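Local coordinates for CdnC (Chryseobacterium gregarium DSM 19109, PDB 7MGV), which installs single and bicyclic omega-ester macrocycles in a ribosomally made multicore precursor peptide, acting as an ATP-grasp ligase, at residues I24-T30 / V50-D56; D32-I36 / G319-W323; V245-I250 / K272-L278. All blocks are in the same frame, centred on the assembly; numbering follows the deposited sequence.

Contact 1 of 3, residues I24-T30 / V50-D56; sequences ILIITHT and VIRFNVD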
loop_
_atom_site.group_PDB
_atom_site.type_symbol
_atom_site.label_atom_id
_atom_site.label_comp_id
_atom_site.label_asym_id
_atom_site.label_seq_id
_atom_site.Cartn_x
_atom_site.Cartn_y
_atom_site.Cartn_z
ATOM N N ILE A 24 10.736 -10.740 19.939
ATOM C CA ILE A 24 10.835 -10.387 18.527
ATOM C C ILE A 24 9.681 -11.059 17.795
ATOM O O ILE A 24 9.639 -12.292 17.695
ATOM C CB ILE A 24 12.181 -10.802 17.920
ATOM C CG1 ILE A 24 13.323 -10.038 18.592
ATOM C CG2 ILE A 24 12.181 -10.570 16.414
ATOM C CD1 ILE A 24 14.685 -10.357 18.028
ATOM N N LEU A 25 8.753 -10.256 17.283
ATOM C CA LEU A 25 7.630 -10.779 16.517
ATOM C C LEU A 25 8.058 -11.051 15.081
ATOM O O LEU A 25 8.690 -10.204 14.441
ATOM C CB LEU A 25 6.463 -9.794 16.545
ATOM C CG LEU A 25 5.169 -10.266 15.883
ATOM C CD1 LEU A 25 4.524 -11.384 16.690
ATOM C CD2 LEU A 25 4.206 -9.104 15.701
ATOM N N ILE A 26 7.721 -12.234 14.576
ATOM C CA ILE A 26 8.025 -12.627 13.205
ATOM C C ILE A 26 6.730 -13.046 12.525
ATOM O O ILE A 26 6.016 -13.923 13.026
ATOM C CB ILE A 26 9.061 -13.763 13.150
ATOM C CG1 ILE A 26 10.403 -13.296 13.720
ATOM C CG2 ILE A 26 9.230 -14.256 11.721
ATOM C CD1 ILE A 26 11.518 -14.305 13.558
ATOM N N ILE A 27 6.434 -12.424 11.388
ATOM C CA ILE A 27 5.245 -12.728 10.601
ATOM C C ILE A 27 5.652 -13.642 9.452
ATOM O O ILE A 27 6.524 -13.290 8.648
ATOM C CB ILE A 27 4.578 -11.448 10.075
ATOM C CG1 ILE A 27 4.459 -10.408 11.190
ATOM C CG2 ILE A 27 3.214 -11.765 9.479
ATOM C CD1 ILE A 27 3.468 -10.774 12.270
ATOM N N THR A 28 5.020 -14.807 9.370
ATOM C CA THR A 28 5.311 -15.788 8.328
ATOM C C THR A 28 4.015 -16.527 7.997
ATOM O O THR A 28 2.923 -16.081 8.353
ATOM C CB THR A 28 6.422 -16.754 8.776
ATOM O OG1 THR A 28 6.277 -17.039 10.174
ATOM C CG2 THR A 28 7.798 -16.167 8.512
ATOM N N HIS A 29 4.146 -17.654 7.301
ATOM C CA HIS A 29 3.050 -18.583 7.077
ATOM C C HIS A 29 3.531 -19.987 7.426
ATOM O O HIS A 29 4.719 -20.221 7.659
ATOM C CB HIS A 29 2.533 -18.517 5.631
ATOM C CG HIS A 29 3.557 -18.876 4.602
ATOM N ND1 HIS A 29 3.517 -20.055 3.890
ATOM C CD2 HIS A 29 4.649 -18.207 4.160
ATOM C CE1 HIS A 29 4.538 -20.098 3.054
ATOM N NE2 HIS A 29 5.242 -18.989 3.198
ATOM N N THR A 30 2.585 -20.928 7.466
ATOM C CA THR A 30 2.895 -22.267 7.957
ATOM C C THR A 30 3.881 -23.003 7.058
ATOM O O THR A 30 4.702 -23.782 7.555
ATOM C CB THR A 30 1.612 -23.087 8.101
ATOM O OG1 THR A 30 0.911 -23.100 6.852
ATOM C CG2 THR A 30 0.721 -22.489 9.177
ATOM N N VAL A 50 11.575 -15.354 20.333
ATOM C CA VAL A 50 10.901 -15.262 19.043
ATOM C C VAL A 50 9.431 -15.599 19.246
ATOM O O VAL A 50 9.100 -16.633 19.838
ATOM C CB VAL A 50 11.541 -16.200 18.005
ATOM C CG1 VAL A 50 10.584 -16.449 16.850
ATOM C CG2 VAL A 50 12.847 -15.619 17.498
ATOM N N ILE A 51 8.553 -14.726 18.761
ATOM C CA ILE A 51 7.116 -14.969 18.746
ATOM C C ILE A 51 6.696 -15.148 17.294
ATOM O O ILE A 51 6.821 -14.219 16.486
ATOM C CB ILE A 51 6.333 -13.828 19.413
ATOM C CG1 ILE A 51 6.731 -13.701 20.885
ATOM C CG2 ILE A 51 4.837 -14.065 19.285
ATOM C CD1 ILE A 51 5.993 -12.607 21.621
ATOM N N ARG A 52 6.204 -16.338 16.965
ATOM C CA ARG A 52 5.841 -16.680 15.596
ATOM C C ARG A 52 4.354 -16.423 15.382
ATOM O O ARG A 52 3.511 -17.042 16.041
ATOM C CB ARG A 52 6.184 -18.138 15.296
ATOM C CG ARG A 52 6.172 -18.493 13.818
ATOM C CD ARG A 52 6.728 -19.890 13.590
ATOM N NE ARG A 52 7.263 -20.059 12.242
ATOM C CZ ARG A 52 6.701 -20.813 11.303
ATOM N NH1 ARG A 52 5.580 -21.473 11.562
ATOM N NH2 ARG A 52 7.260 -20.909 10.106
ATOM N N PHE A 53 4.039 -15.516 14.463
ATOM C CA PHE A 53 2.665 -15.216 14.070
ATOM C C PHE A 53 2.501 -15.695 12.631
ATOM O O PHE A 53 2.860 -14.986 11.686
ATOM C CB PHE A 53 2.365 -13.725 14.211
ATOM C CG PHE A 53 0.908 -13.368 14.041
ATOM C CD1 PHE A 53 -0.060 -14.351 13.898
ATOM C CD2 PHE A 53 0.510 -12.041 14.026
ATOM C CE1 PHE A 53 -1.393 -14.016 13.740
ATOM C CE2 PHE A 53 -0.822 -11.702 13.871
ATOM C CZ PHE A 53 -1.773 -12.690 13.727
ATOM N N ASN A 54 1.960 -16.899 12.470
ATOM C CA ASN A 54 1.739 -17.456 11.143
ATOM C C ASN A 54 0.457 -16.871 10.568
ATOM O O ASN A 54 -0.624 -17.018 11.151
ATOM C CB ASN A 54 1.688 -18.979 11.200
ATOM C CG ASN A 54 3.050 -19.606 10.978
ATOM O OD1 ASN A 54 3.166 -20.814 10.783
ATOM N ND2 ASN A 54 4.091 -18.780 11.001
ATOM N N VAL A 55 0.584 -16.213 9.416
ATOM C CA VAL A 55 -0.447 -15.293 8.956
ATOM C C VAL A 55 -1.596 -16.000 8.245
ATOM O O VAL A 55 -2.712 -15.465 8.210
ATOM C CB VAL A 55 0.206 -14.225 8.061
ATOM C CG1 VAL A 55 0.314 -14.699 6.617
ATOM C CG2 VAL A 55 -0.537 -12.920 8.166
ATOM N N ASP A 56 -1.364 -17.188 7.682
ATOM C CA ASP A 56 -2.453 -17.930 7.059
ATOM C C ASP A 56 -3.429 -18.479 8.089
ATOM O O ASP A 56 -4.583 -18.757 7.744
ATOM C CB ASP A 56 -1.898 -19.071 6.205
ATOM C CG ASP A 56 -0.905 -19.934 6.957
ATOM O OD1 ASP A 56 -0.218 -19.408 7.859
ATOM O OD2 ASP A 56 -0.809 -21.139 6.642
#

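Contact 2 of 3, residues D32-I36 / G319-W323; sequences DNFSI and GEFFW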
loop_
_atom_site.group_PDB
_atom_site.type_symbol
_atom_site.label_atom_id
_atom_site.label_comp_id
_atom_site.label_asym_id
_atom_site.label_seq_id
_atom_site.Cartn_x
_atom_site.Cartn_y
_atom_site.Cartn_z
ATOM N N ASP A 32 6.379 -21.802 5.278
ATOM C CA ASP A 32 7.736 -21.299 5.484
ATOM C C ASP A 32 8.135 -21.576 6.927
ATOM O O ASP A 32 7.719 -20.870 7.850
ATOM C CB ASP A 32 7.835 -19.811 5.164
ATOM C CG ASP A 32 9.128 -19.190 5.678
ATOM O OD1 ASP A 32 10.206 -19.785 5.461
ATOM O OD2 ASP A 32 9.065 -18.108 6.300
ATOM N N ASN A 33 8.940 -22.617 7.119
ATOM C CA ASN A 33 9.522 -22.932 8.413
ATOM C C ASN A 33 11.025 -23.140 8.323
ATOM O O ASN A 33 11.647 -23.496 9.329
ATOM C CB ASN A 33 8.867 -24.192 9.001
ATOM C CG ASN A 33 8.914 -24.235 10.521
ATOM O OD1 ASN A 33 7.980 -24.718 11.165
ATOM N ND2 ASN A 33 10.002 -23.743 11.101
ATOM N N PHE A 34 11.626 -22.925 7.156
ATOM C CA PHE A 34 12.974 -23.397 6.877
ATOM C C PHE A 34 13.992 -22.267 6.920
ATOM O O PHE A 34 14.995 -22.361 7.631
ATOM C CB PHE A 34 13.019 -24.105 5.511
ATOM C CG PHE A 34 11.757 -24.871 5.158
ATOM C CD1 PHE A 34 11.019 -25.540 6.124
ATOM C CD2 PHE A 34 11.316 -24.920 3.844
ATOM C CE1 PHE A 34 9.861 -26.211 5.800
ATOM C CE2 PHE A 34 10.161 -25.614 3.511
ATOM C CZ PHE A 34 9.437 -26.263 4.490
ATOM N N SER A 35 13.742 -21.193 6.170
ATOM C CA SER A 35 14.599 -20.017 6.253
ATOM C C SER A 35 14.499 -19.362 7.626
ATOM O O SER A 35 15.490 -18.837 8.147
ATOM C CB SER A 35 14.223 -19.018 5.158
ATOM O OG SER A 35 14.683 -17.720 5.477
ATOM N N ILE A 36 13.308 -19.385 8.229
ATOM C CA ILE A 36 13.117 -18.803 9.549
ATOM C C ILE A 36 13.793 -19.633 10.634
ATOM O O ILE A 36 14.042 -19.121 11.727
ATOM C CB ILE A 36 11.612 -18.637 9.840
ATOM C CG1 ILE A 36 11.386 -17.725 11.049
ATOM C CG2 ILE A 36 10.956 -19.993 10.054
ATOM C CD1 ILE A 36 9.960 -17.732 11.558
ATOM N N GLY A 319 12.252 -10.285 -1.194
ATOM C CA GLY A 319 12.927 -11.362 -1.894
ATOM C C GLY A 319 13.431 -12.430 -0.936
ATOM O O GLY A 319 13.915 -12.138 0.159
ATOM N N GLU A 320 13.302 -13.684 -1.359
ATOM C CA GLU A 320 13.801 -14.791 -0.559
ATOM C C GLU A 320 15.324 -14.821 -0.580
ATOM O O GLU A 320 15.967 -14.336 -1.515
ATOM C CB GLU A 320 13.241 -16.120 -1.066
ATOM C CG GLU A 320 12.302 -16.816 -0.086
ATOM C CD GLU A 320 12.990 -17.236 1.205
ATOM O OE1 GLU A 320 14.233 -17.366 1.210
ATOM O OE2 GLU A 320 12.285 -17.437 2.218
ATOM N N PHE A 321 15.901 -15.404 0.470
ATOM C CA PHE A 321 17.345 -15.441 0.636
ATOM C C PHE A 321 17.887 -16.806 1.034
ATOM O O PHE A 321 19.110 -16.985 1.016
ATOM C CB PHE A 321 17.788 -14.416 1.691
ATOM C CG PHE A 321 17.346 -14.758 3.087
ATOM C CD1 PHE A 321 18.194 -15.432 3.951
ATOM C CD2 PHE A 321 16.082 -14.411 3.532
ATOM C CE1 PHE A 321 17.791 -15.753 5.232
ATOM C CE2 PHE A 321 15.673 -14.728 4.813
ATOM C CZ PHE A 321 16.530 -15.400 5.663
ATOM N N PHE A 322 17.028 -17.763 1.393
ATOM C CA PHE A 322 17.501 -19.031 1.941
ATOM C C PHE A 322 18.350 -19.798 0.936
ATOM O O PHE A 322 19.375 -20.388 1.299
ATOM C CB PHE A 322 16.310 -19.878 2.387
ATOM C CG PHE A 322 16.651 -20.899 3.430
ATOM C CD1 PHE A 322 15.933 -22.080 3.521
ATOM C CD2 PHE A 322 17.689 -20.679 4.320
ATOM C CE1 PHE A 322 16.245 -23.023 4.481
ATOM C CE2 PHE A 322 18.005 -21.617 5.283
ATOM C CZ PHE A 322 17.282 -22.790 5.364
ATOM N N TRP A 323 17.934 -19.805 -0.331
ATOM C CA TRP A 323 18.661 -20.550 -1.356
ATOM C C TRP A 323 20.098 -20.062 -1.489
ATOM O O TRP A 323 21.015 -20.865 -1.705
ATOM C CB TRP A 323 17.923 -20.452 -2.694
ATOM C CG TRP A 323 17.625 -19.042 -3.152
ATOM C CD1 TRP A 323 16.985 -18.059 -2.446
ATOM C CD2 TRP A 323 17.941 -18.473 -4.428
ATOM N NE1 TRP A 323 16.896 -16.916 -3.201
ATOM C CE2 TRP A 323 17.473 -17.143 -4.422
ATOM C CE3 TRP A 323 18.576 -18.958 -5.574
ATOM C CZ2 TRP A 323 17.623 -16.294 -5.515
ATOM C CZ3 TRP A 323 18.723 -18.114 -6.658
ATOM C CH2 TRP A 323 18.249 -16.797 -6.622
#

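Contact 3 of 3, residues V245-I250 / K272-L278; sequences VYAFEI and KWIPTEL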
loop_
_atom_site.group_PDB
_atom_site.type_symbol
_atom_site.label_atom_id
_atom_site.label_comp_id
_atom_site.label_asym_id
_atom_site.label_seq_id
_atom_site.Cartn_x
_atom_site.Cartn_y
_atom_site.Cartn_z
ATOM N N VAL A 245 26.343 -6.672 3.018
ATOM C CA VAL A 245 26.104 -6.869 1.594
ATOM C C VAL A 245 26.624 -8.247 1.210
ATOM O O VAL A 245 27.804 -8.554 1.423
ATOM C CB VAL A 245 26.779 -5.775 0.755
ATOM C CG1 VAL A 245 26.560 -6.029 -0.726
ATOM C CG2 VAL A 245 26.264 -4.399 1.155
ATOM N N TYR A 246 25.751 -9.074 0.636
ATOM C CA TYR A 246 26.112 -10.402 0.151
ATOM C C TYR A 246 25.802 -10.451 -1.338
ATOM O O TYR A 246 24.633 -10.401 -1.735
ATOM C CB TYR A 246 25.348 -11.494 0.903
ATOM C CG TYR A 246 25.547 -11.476 2.402
ATOM C CD1 TYR A 246 24.770 -10.663 3.217
ATOM C CD2 TYR A 246 26.509 -12.279 3.003
ATOM C CE1 TYR A 246 24.948 -10.645 4.588
ATOM C CE2 TYR A 246 26.694 -12.269 4.373
ATOM C CZ TYR A 246 25.911 -11.450 5.160
ATOM O OH TYR A 246 26.092 -11.437 6.524
ATOM N N ALA A 247 26.840 -10.544 -2.160
ATOM C CA ALA A 247 26.692 -10.570 -3.607
ATOM C C ALA A 247 26.946 -11.974 -4.135
ATOM O O ALA A 247 27.904 -12.638 -3.730
ATOM C CB ALA A 247 27.649 -9.582 -4.275
ATOM N N PHE A 248 26.093 -12.413 -5.056
ATOM C CA PHE A 248 26.224 -13.707 -5.703
ATOM C C PHE A 248 26.116 -13.509 -7.204
ATOM O O PHE A 248 25.349 -12.661 -7.672
ATOM C CB PHE A 248 25.152 -14.689 -5.219
ATOM C CG PHE A 248 25.136 -14.879 -3.732
ATOM C CD1 PHE A 248 25.868 -15.897 -3.145
ATOM C CD2 PHE A 248 24.392 -14.038 -2.919
ATOM C CE1 PHE A 248 25.857 -16.075 -1.774
ATOM C CE2 PHE A 248 24.378 -14.210 -1.549
ATOM C CZ PHE A 248 25.111 -15.230 -0.976
ATOM N N GLU A 249 26.880 -14.297 -7.954
ATOM C CA GLU A 249 26.963 -14.130 -9.394
ATOM C C GLU A 249 26.815 -15.467 -10.104
ATOM O O GLU A 249 27.175 -16.524 -9.576
ATOM C CB GLU A 249 28.288 -13.468 -9.809
ATOM C CG GLU A 249 29.462 -14.424 -9.956
ATOM C CD GLU A 249 30.735 -13.721 -10.388
ATOM O OE1 GLU A 249 30.838 -12.493 -10.183
ATOM O OE2 GLU A 249 31.633 -14.397 -10.931
ATOM N N ILE A 250 26.241 -15.392 -11.300
ATOM C CA ILE A 250 26.327 -16.443 -12.305
ATOM C C ILE A 250 27.100 -15.861 -13.479
ATOM O O ILE A 250 26.643 -14.899 -14.113
ATOM C CB ILE A 250 24.946 -16.943 -12.755
ATOM C CG1 ILE A 250 24.251 -17.699 -11.623
ATOM C CG2 ILE A 250 25.082 -17.839 -13.978
ATOM C CD1 ILE A 250 22.946 -18.346 -12.038
ATOM N N LYS A 272 24.903 -22.727 -10.787
ATOM C CA LYS A 272 24.837 -22.378 -9.377
ATOM C C LYS A 272 25.417 -20.990 -9.153
ATOM O O LYS A 272 26.440 -20.629 -9.744
ATOM C CB LYS A 272 25.594 -23.399 -8.523
ATOM C CG LYS A 272 25.111 -24.829 -8.693
ATOM C CD LYS A 272 24.796 -25.462 -7.348
ATOM C CE LYS A 272 24.133 -26.819 -7.519
ATOM N NZ LYS A 272 22.996 -27.004 -6.576
ATOM N N TRP A 273 24.754 -20.213 -8.303
ATOM C CA TRP A 273 25.288 -18.923 -7.896
ATOM C C TRP A 273 26.528 -19.122 -7.039
ATOM O O TRP A 273 26.565 -19.992 -6.164
ATOM C CB TRP A 273 24.236 -18.131 -7.122
ATOM C CG TRP A 273 23.000 -17.875 -7.913
ATOM C CD1 TRP A 273 21.914 -18.693 -8.024
ATOM C CD2 TRP A 273 22.722 -16.725 -8.717
ATOM N NE1 TRP A 273 20.975 -18.121 -8.848
ATOM C CE2 TRP A 273 21.445 -16.912 -9.285
ATOM C CE3 TRP A 273 23.426 -15.554 -9.010
ATOM C CZ2 TRP A 273 20.861 -15.973 -10.130
ATOM C CZ3 TRP A 273 22.844 -14.623 -9.850
ATOM C CH2 TRP A 273 21.575 -14.839 -10.402
ATOM N N ILE A 274 27.554 -18.320 -7.296
ATOM C CA ILE A 274 28.755 -18.366 -6.468
ATOM C C ILE A 274 28.906 -17.022 -5.767
ATOM O O ILE A 274 28.617 -15.975 -6.364
ATOM C CB ILE A 274 30.002 -18.722 -7.296
ATOM C CG1 ILE A 274 30.315 -17.630 -8.320
ATOM C CG2 ILE A 274 29.815 -20.066 -7.987
ATOM C CD1 ILE A 274 31.734 -17.680 -8.851
ATOM N N PRO A 275 29.310 -17.002 -4.497
ATOM C CA PRO A 275 29.563 -15.722 -3.830
ATOM C C PRO A 275 30.650 -14.940 -4.549
ATOM O O PRO A 275 31.609 -15.506 -5.082
ATOM C CB PRO A 275 30.003 -16.133 -2.421
ATOM C CG PRO A 275 29.409 -17.490 -2.225
ATOM C CD PRO A 275 29.431 -18.144 -3.575
ATOM N N THR A 276 30.487 -13.622 -4.565
ATOM C CA THR A 276 31.405 -12.734 -5.260
ATOM C C THR A 276 31.493 -11.433 -4.475
ATOM O O THR A 276 30.790 -11.235 -3.479
ATOM C CB THR A 276 30.951 -12.496 -6.705
ATOM O OG1 THR A 276 32.001 -11.856 -7.442
ATOM C CG2 THR A 276 29.705 -11.621 -6.737
ATOM N N GLU A 277 32.367 -10.540 -4.929
ATOM C CA GLU A 277 32.578 -9.253 -4.282
ATOM C C GLU A 277 32.345 -8.141 -5.293
ATOM O O GLU A 277 32.839 -8.210 -6.425
ATOM C CB GLU A 277 33.986 -9.167 -3.687
ATOM C CG GLU A 277 34.229 -10.181 -2.582
ATOM C CD GLU A 277 35.694 -10.333 -2.238
ATOM O OE1 GLU A 277 36.487 -9.447 -2.619
ATOM O OE2 GLU A 277 36.054 -11.340 -1.592
ATOM N N LEU A 278 31.594 -7.127 -4.884
ATOM C CA LEU A 278 31.226 -6.022 -5.752
ATOM C C LEU A 278 32.321 -4.963 -5.780
ATOM O O LEU A 278 33.062 -4.799 -4.805
ATOM C CB LEU A 278 29.927 -5.378 -5.276
ATOM C CG LEU A 278 28.696 -6.266 -5.111
ATOM C CD1 LEU A 278 27.671 -5.582 -4.227
ATOM C CD2 LEU A 278 28.095 -6.608 -6.464
#

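Contact 1 of 3, residues I24-T30 / V50-D56
Thr28 OG1 lies over one face of the Arg52 guanidinium, off toward its rim and 3.8 Å from Arg52 NE. The Phe53 ring is met obliquely by Ile27, with Ile27 CD1 3.7 Å from Phe53 CD2. These groups sit on two neighbouring parallel strands, the first and last elements of a beta-alpha-beta unit whose helix is 35-46. The unit belongs to the pre-ATP-grasp domain, and strand 48-54 is the outermost on this side of its sheet within the chain. The backbones are joined by parallel-sheet bonds, among them Ile51 N to Ile24 O and Phe53 N to Ile26 O, the latter at 2.9 Å and nearly straight (172°). Leu25, Ile27, Ile51 and Phe53 share one face. Ile27 bends at its second torsion (chi2 -69°), which turns CD1 across to Phe53. Leu25 CD1 touches Ile51 CG2 at 3.7 Å. Helix 110-130 packs on this face through Leu124, Phe127 and Leu128. The face with Ile24, Ile26, Val50 and Arg52 packs on helix 35-46. Beyond the strands, Asp56 ties together the loops that follow them, taking bonds from both the amide and the hydroxyl of Thr30. With an alanine in place of Asp56, the Thr30 amide and hydroxyl would probably lose this shared acceptor, and the turn after strand 22-28 would be freer to move. Thr30 N meets Asp56 OD1 from above the carboxylate plane at 3.2 Å, while Thr30 OG1 gives its proton to the syn lone pair of Asp56 OD2 at 2.6 Å.

Contact 2 of 3, residues D32-I36 / G319-W323
Ser35 packs closely against two phenylalanines. Its CA sits over the centre of the Phe322 ring, 3.5 Å from the centroid and 8° off the ring normal, a CH-pi contact. Phe322 CG stands anti to its backbone N (chi1 -157°), which lays the ring over Ser35, at the start of helix 35-46. On the Phe321 side, Ser35 OG approaches CZ of that ring obliquely at 3.0 Å, and Phe321 packs on into helix 332-341. No hydrogen bond links the two segments. The contact brings together the first turns of helices 35-46 and 322-325, and so joins the pre-ATP-grasp domain to a late part of the chain. Phe321 is the N-cap residue of helix 322-325. Glu320 OE1 accepts from Phe321 N and from Phe322 N, the latter at 2.8 Å and almost straight. Glu320 OE2 forms a salt bridge with Arg95, which probably offsets the like charge of Asp32, whose OD1 is 4.5 Å from Glu320 OE2. The other margin is looser. Phe34 is exposed and its ring leads away; Phe34 CB touches Phe322 CE1 at 3.6 Å, and Phe34 O lies obliquely to the ring, 3.2 Å from Phe322 CZ.

Contact 3 of 3, residues V245-I250 / K272-L278
Ile250 and Trp273 meet through matching first torsions. Ile250 CG1 lies anti to its carbonyl carbon (chi1 -68°), and so does Trp273 CG (chi1 -60°). The Ile250 chain then runs on extended over the indole. Ile250 CG1 stands 3.5 Å from the centroid of the six-membered ring, over its face, and Ile250 CD1 lies 3.4 Å from Trp273 CE2. Strand 274-276 is an outermost strand of an antiparallel sheet, and strand 244-251 is its neighbour. Their short axes run antiparallel but splayed, at 126°. Glu249 and Ile274 form a hydrogen-bonded pair: Glu249 N reaches Ile274 O, and Ile274 N returns to Glu249 O, each at 2.9 Å. Pro275 faces Phe248 in a non-hydrogen-bonded pair, where its missing N-H costs this pairing nothing. Its CG touches Phe248 CE1 at 3.8 Å. Further along, Ala247 CB rests on Leu278 CG at 3.6 Å, and Leu278 CD1 reaches Val245 CG1. Trp273 also meets Trp323, the two rings nearly perpendicular, and its side chain is about 7 Å from the bound ADP at the nearest atoms. Thr276 OG1 donates to Glu249 OE1 at 3.0 Å, from well above the carboxylate plane. The edge strand is thus held by backbone bonds and apolar packing, and this hydroxyl gives the Glu249 carboxylate a polar partner beside the apolar contacts.

Overall arrangement
Contact 2 lies between the others, its centre 13 Å from that of contact 1 and 18 Å from that of contact 3; contacts 1 and 3, with centres 29 Å apart, do not touch. Contact 1 lies in the parallel sheet of the pre-ATP-grasp domain. Contact 3 lies in an antiparallel sheet whose strands 234-241 and 297-304 carry the ADP-pocket residues Glu235 and Ile303. Along the chain, 32-36 falls between the segments of contact 1, and contact 3 between those of contact 2. Helix 35-46 links contacts 1 and 2; Trp323 against Trp273 links contacts 2 and 3. Contact 2 thus probably helps join the pre-ATP-grasp domain to the sheet that supplies part of the ADP pocket.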